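Local coordinates for protein cellulosomal scaffoldin (PDB 1TYJ) that probably binds type-II dockerin modules through this cohesin module, helping to assemble the cellulosome of Bacteroides cellulosolvens, at residues 5-10 with 16-21; 85-90 with 135-140. All coordinates share one frame; numbering follows the deposited sequence.

Overall arrangement
Both contacts belong to the beta sandwich of the cohesin module but lie on opposite sides of its centre, about 22 Å apart between their own centres. They share no strand: contact 1 pairs the neighbouring strands 2-7 and 17-25 of one sheet, whereas contact 2 sets strand 85-92 of the other sheet against the loop between strands 126-131 and 144-148. Contact 1, at the surface, is built from backbone hydrogen bonds, an aspartate and a bound water, with an apolar underside turned to strand 126-131. Contact 2, partly buried, is small and has no hydrogen bond between its segments; an asparagine amide there lies against a methionine sulfur and a serine.

Contact 1. Residues 5-10 with 16-21; sequences TAIDND and DKVTLT
Leu20 packs its CD1 methyl against Thr5, 3.5 Å from Thr5 CB, and reaches CG1 of Ile7 more loosely. Its CG is anti to the backbone N (chi1 -173°), which lifts the branch off the sheet face and lets CD1 lean toward Thr5 and Ile7. Further along the same face, CG2 of Ile7 meets CG2 of Val18 at 3.7 Å. This is the close-packed side of the contact: Leu128 of strand 126-131 touches Ile7, Val18 and Leu20, while Phe131 and Pro164 adjoin Thr5.

Between the strands, Ala6 and Thr21 form an antiparallel hydrogen-bonded pair, with Ala6 N to Thr21 O and Thr21 N to Ala6 O both at 2.9 Å. Ile7 and Leu20 follow as a non-hydrogen-bonded pair. The antiparallel ladder, part of one sheet of the cohesin beta sandwich, fades as the first strand ends: the bond from Asp8 N to Thr19 O is weak at 3.3 Å. Here a side chain takes over from the backbone. Asp8 folds its carboxylate back between its own N and carbonyl carbon (chi1 54°), and OD1 receives Thr19 N at 2.9 Å in an almost straight bond (175°). Asn9 N also donates to this oxygen, from the other face of the carboxylate; both donors stand well out of its plane, so OD1 is held from both faces of the carboxylate as the chain turns away.

The opposite face is looser and more open to solvent. Ala6 is exposed there, and Thr19 and Thr21 lie beside Lys112 of strand 108-117. A water donates to Asp8 OD2 at 2.6 Å and bridges it to Thr19 OG1, whose hydroxyl is also hydrogen-bonded to Thr114. Farther out, the amide of Asn9 reaches Lys17 O through ND2 in a weak bond.

Contact 2. Residues 85-90 with 135-140; sequences VLNFGR and SSMNNA
Asn87 meets the loop 135-140 with the end of its side chain, the amide facing both Ser135, with ND2, and Met137, with OD1. Strand 85-92 comes up to this point with Leu86 turned into the sandwich, as Phe88 is two residues on, both touching Val113 of the facing sheet. At Asn87 the side chain leans toward the loop, and CG anti to the backbone N (chi1 -176°) carries the amide outward. Its OD1 rests 3.9 Å from Met137 SD, a van der Waals approach, while ND2 lies 4.2 Å from Ser135 CB. The two side chains run antiparallel, each passing alongside the other, and the methionine chain is bent at chi3 (-33°). Gln34 of strand 30-38 joins them, touching Met137 and giving a weak hydrogen bond to Asn87 OD1. Within the loop, Met137 N makes a weak bond of 3.3 Å to Ser135 OG.

Beyond Asn87 the strand parts from the loop, and Arg90 forms a salt bridge with Asp75 and a cation-pi contact with Tyr63. The loop, for its part, continues into a type II beta turn from Met137 to Ala140. The loop between strands 126-131 and 144-148 thus lies over the outer face of the sheet that holds strands 30-38, 73-77 and 85-92, one half of the cohesin beta sandwich.

Contact 1. Residues 5-10 with 16-21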
loop_
_atom_site.group_PDB
_atom_site.type_symbol
_atom_site.label_atom_id
_atom_site.label_comp_id
_atom_site.label_asym_id
_atom_site.label_seq_id
_atom_site.Cartn_x
_atom_site.Cartn_y
_atom_site.Cartn_z
ATOM N N THR A 5 -3.626 -7.715 2.831
ATOM C CA THR A 5 -2.609 -7.907 1.778
ATOM C C THR A 5 -2.443 -9.335 1.326
ATOM O O THR A 5 -2.899 -10.266 1.992
ATOM C CB THR A 5 -1.229 -7.351 2.225
ATOM O OG1 THR A 5 -0.668 -8.145 3.303
ATOM C CG2 THR A 5 -1.371 -5.903 2.687
ATOM N N ALA A 6 -1.768 -9.487 0.188
ATOM C CA ALA A 6 -1.440 -10.814 -0.355
ATOM C C ALA A 6 -0.013 -10.742 -0.835
ATOM O O ALA A 6 0.434 -9.702 -1.370
ATOM C CB ALA A 6 -2.345 -11.172 -1.518
ATOM N N ILE A 7 0.695 -11.848 -0.628
ATOM C CA ILE A 7 2.083 -12.007 -1.082
ATOM C C ILE A 7 2.101 -13.027 -2.228
ATOM O O ILE A 7 1.535 -14.117 -2.097
ATOM C CB ILE A 7 2.987 -12.453 0.101
ATOM C CG1 ILE A 7 3.015 -11.357 1.161
ATOM C CG2 ILE A 7 4.388 -12.784 -0.398
ATOM C CD1 ILE A 7 3.742 -11.771 2.454
ATOM N N ASP A 8 2.736 -12.686 -3.357
ATOM C CA ASP A 8 2.661 -13.587 -4.530
ATOM C C ASP A 8 3.466 -14.848 -4.336
ATOM O O ASP A 8 2.971 -15.944 -4.629
ATOM C CB ASP A 8 3.005 -12.895 -5.857
ATOM C CG ASP A 8 4.367 -12.177 -5.862
ATOM O OD1 ASP A 8 5.069 -12.081 -4.835
ATOM O OD2 ASP A 8 4.712 -11.683 -6.965
ATOM N N ASN A 9 4.689 -14.692 -3.832
ATOM C CA ASN A 9 5.501 -15.872 -3.521
ATOM C C ASN A 9 6.330 -15.682 -2.249
ATOM O O ASN A 9 7.131 -14.759 -2.144
ATOM C CB ASN A 9 6.302 -16.337 -4.737
ATOM C CG ASN A 9 6.709 -15.183 -5.657
ATOM O OD1 ASN A 9 6.276 -15.125 -6.803
ATOM N ND2 ASN A 9 7.538 -14.254 -5.146
ATOM N N ASP A 10 5.968 -16.526 -1.277
ATOM C CA ASP A 10 6.431 -16.722 0.096
ATOM C C ASP A 10 7.883 -17.031 0.245
ATOM O O ASP A 10 8.464 -16.793 1.313
ATOM C CB ASP A 10 5.799 -18.096 0.569
ATOM C CG ASP A 10 4.561 -17.935 1.324
ATOM O OD1 ASP A 10 4.620 -17.800 2.555
ATOM O OD2 ASP A 10 3.497 -17.977 0.687
ATOM N N ASP A 16 15.467 -12.329 -6.164
ATOM C CA ASP A 16 14.063 -12.536 -6.548
ATOM C C ASP A 16 13.256 -11.286 -6.229
ATOM O O ASP A 16 13.648 -10.483 -5.359
ATOM C CB ASP A 16 13.457 -13.714 -5.751
ATOM C CG ASP A 16 13.905 -15.081 -6.279
ATOM O OD1 ASP A 16 14.579 -15.132 -7.339
ATOM O OD2 ASP A 16 13.561 -16.103 -5.626
ATOM N N LYS A 17 12.101 -11.159 -6.892
ATOM C CA LYS A 17 11.190 -10.046 -6.619
ATOM C C LYS A 17 9.979 -10.656 -5.908
ATOM O O LYS A 17 9.525 -11.775 -6.262
ATOM C CB LYS A 17 10.671 -9.426 -7.911
ATOM C CG LYS A 17 11.708 -9.011 -8.925
ATOM C CD LYS A 17 12.417 -7.769 -8.561
ATOM C CE LYS A 17 13.553 -7.501 -9.585
ATOM N NZ LYS A 17 13.132 -7.387 -11.027
ATOM N N VAL A 18 9.459 -9.944 -4.918
ATOM C CA VAL A 18 8.261 -10.388 -4.222
ATOM C C VAL A 18 7.332 -9.187 -4.127
ATOM O O VAL A 18 7.795 -8.078 -3.845
ATOM C CB VAL A 18 8.629 -10.961 -2.790
ATOM C CG1 VAL A 18 9.575 -10.031 -1.979
ATOM C CG2 VAL A 18 7.345 -11.302 -2.001
ATOM N N THR A 19 6.049 -9.413 -4.420
ATOM C CA THR A 19 5.086 -8.312 -4.471
ATOM C C THR A 19 4.041 -8.395 -3.357
ATOM O O THR A 19 3.435 -9.460 -3.145
ATOM C CB THR A 19 4.445 -8.266 -5.854
ATOM O OG1 THR A 19 5.483 -8.074 -6.825
ATOM C CG2 THR A 19 3.393 -7.141 -5.984
ATOM N N LEU A 20 3.879 -7.283 -2.638
ATOM C CA LEU A 20 2.789 -7.099 -1.694
ATOM C C LEU A 20 1.635 -6.418 -2.440
ATOM O O LEU A 20 1.753 -5.252 -2.839
ATOM C CB LEU A 20 3.264 -6.174 -0.570
ATOM C CG LEU A 20 2.294 -5.985 0.620
ATOM C CD1 LEU A 20 2.197 -7.310 1.416
ATOM C CD2 LEU A 20 2.733 -4.839 1.543
ATOM N N THR A 21 0.529 -7.134 -2.632
ATOM C CA THR A 21 -0.664 -6.519 -3.177
ATOM C C THR A 21 -1.497 -6.045 -1.981
ATOM O O THR A 21 -1.711 -6.809 -1.007
ATOM C CB THR A 21 -1.435 -7.522 -4.022
ATOM O OG1 THR A 21 -0.664 -7.874 -5.188
ATOM C CG2 THR A 21 -2.776 -6.920 -4.475
HETATM O O HOH W 1 6.784 -10.309 -7.564
#

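Contact 2. Residues 85-90 with 135-140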
loop_
_atom_site.group_PDB
_atom_site.type_symbol
_atom_site.label_atom_id
_atom_site.label_comp_id
_atom_site.label_asym_id
_atom_site.label_seq_id
_atom_site.Cartn_x
_atom_site.Cartn_y
_atom_site.Cartn_z
ATOM N N VAL A 85 11.121 3.539 4.978
ATOM C CA VAL A 85 9.737 4.013 5.063
ATOM C C VAL A 85 9.176 4.358 3.678
ATOM O O VAL A 85 9.793 5.112 2.945
ATOM C CB VAL A 85 9.630 5.232 5.978
ATOM C CG1 VAL A 85 8.186 5.779 5.991
ATOM C CG2 VAL A 85 10.080 4.843 7.395
ATOM N N LEU A 86 8.040 3.741 3.342
ATOM C CA LEU A 86 7.283 4.137 2.158
ATOM C C LEU A 86 6.092 4.958 2.619
ATOM O O LEU A 86 5.405 4.572 3.543
ATOM C CB LEU A 86 6.770 2.908 1.418
ATOM C CG LEU A 86 7.863 1.968 0.892
ATOM C CD1 LEU A 86 7.239 0.657 0.439
ATOM C CD2 LEU A 86 8.660 2.635 -0.229
ATOM N N ASN A 87 5.785 6.057 1.932
ATOM C CA ASN A 87 4.599 6.849 2.300
ATOM C C ASN A 87 3.990 7.291 0.972
ATOM O O ASN A 87 4.668 7.978 0.175
ATOM C CB ASN A 87 4.982 8.084 3.104
ATOM C CG ASN A 87 3.759 8.884 3.603
ATOM O OD1 ASN A 87 2.710 8.342 3.893
ATOM N ND2 ASN A 87 3.916 10.166 3.718
ATOM N N PHE A 88 2.757 6.861 0.715
ATOM C CA PHE A 88 2.148 7.192 -0.565
ATOM C C PHE A 88 0.646 7.106 -0.455
ATOM O O PHE A 88 0.093 6.558 0.515
ATOM C CB PHE A 88 2.655 6.214 -1.667
ATOM C CG PHE A 88 2.375 4.740 -1.354
ATOM C CD1 PHE A 88 1.233 4.101 -1.900
ATOM C CD2 PHE A 88 3.244 4.005 -0.527
ATOM C CE1 PHE A 88 0.962 2.755 -1.631
ATOM C CE2 PHE A 88 2.970 2.666 -0.224
ATOM C CZ PHE A 88 1.843 2.029 -0.778
ATOM N N GLY A 89 -0.037 7.617 -1.462
ATOM C CA GLY A 89 -1.492 7.583 -1.398
ATOM C C GLY A 89 -2.052 7.909 -2.766
ATOM O O GLY A 89 -1.331 8.397 -3.662
ATOM N N ARG A 90 -3.359 7.688 -2.903
ATOM C CA ARG A 90 -4.068 8.027 -4.124
ATOM C C ARG A 90 -5.514 8.307 -3.768
ATOM O O ARG A 90 -6.095 7.636 -2.905
ATOM C CB ARG A 90 -3.978 6.880 -5.144
ATOM C CG ARG A 90 -4.740 7.170 -6.469
ATOM C CD ARG A 90 -4.364 6.091 -7.497
ATOM N NE ARG A 90 -5.199 6.154 -8.698
ATOM C CZ ARG A 90 -4.841 6.797 -9.818
ATOM N NH1 ARG A 90 -3.671 7.454 -9.886
ATOM N NH2 ARG A 90 -5.649 6.770 -10.887
ATOM N N SER A 135 5.143 9.646 9.576
ATOM C CA SER A 135 4.595 10.647 8.678
ATOM C C SER A 135 4.120 11.897 9.420
ATOM O O SER A 135 4.748 12.355 10.374
ATOM C CB SER A 135 3.424 10.004 7.925
ATOM O OG SER A 135 2.572 9.284 8.833
ATOM N N SER A 136 3.014 12.451 8.953
ATOM C CA SER A 136 2.332 13.535 9.629
ATOM C C SER A 136 0.849 13.178 9.480
ATOM O O SER A 136 -0.014 14.058 9.353
ATOM C CB SER A 136 2.663 14.877 8.952
ATOM O OG SER A 136 4.038 14.974 8.586
ATOM N N MET A 137 0.569 11.873 9.465
ATOM C CA MET A 137 -0.788 11.370 9.231
ATOM C C MET A 137 -1.588 11.429 10.532
ATOM O O MET A 137 -1.541 10.486 11.340
ATOM C CB MET A 137 -0.754 9.928 8.676
ATOM C CG MET A 137 0.043 9.723 7.361
ATOM S SD MET A 137 -0.204 8.119 6.511
ATOM C CE MET A 137 -0.467 7.071 7.926
ATOM N N ASN A 138 -2.319 12.522 10.758
ATOM C CA ASN A 138 -3.102 12.604 11.998
ATOM C C ASN A 138 -4.381 11.777 11.985
ATOM O O ASN A 138 -5.110 11.729 10.987
ATOM C CB ASN A 138 -3.372 14.048 12.438
ATOM C CG ASN A 138 -2.412 14.508 13.546
ATOM O OD1 ASN A 138 -1.223 14.786 13.292
ATOM N ND2 ASN A 138 -2.922 14.576 14.783
ATOM N N ASN A 139 -4.645 11.124 13.112
ATOM C CA ASN A 139 -5.802 10.251 13.246
ATOM C C ASN A 139 -5.646 8.987 12.392
ATOM O O ASN A 139 -6.659 8.346 12.087
ATOM C CB ASN A 139 -7.122 10.924 12.813
ATOM C CG ASN A 139 -7.237 12.385 13.222
ATOM O OD1 ASN A 139 -7.564 12.685 14.364
ATOM N ND2 ASN A 139 -7.029 13.305 12.260
ATOM N N ALA A 140 -4.417 8.637 11.976
ATOM C CA ALA A 140 -4.247 7.426 11.176
ATOM C C ALA A 140 -4.648 6.199 11.978
ATOM O O ALA A 140 -4.615 6.223 13.222
ATOM C CB ALA A 140 -2.823 7.281 10.662
#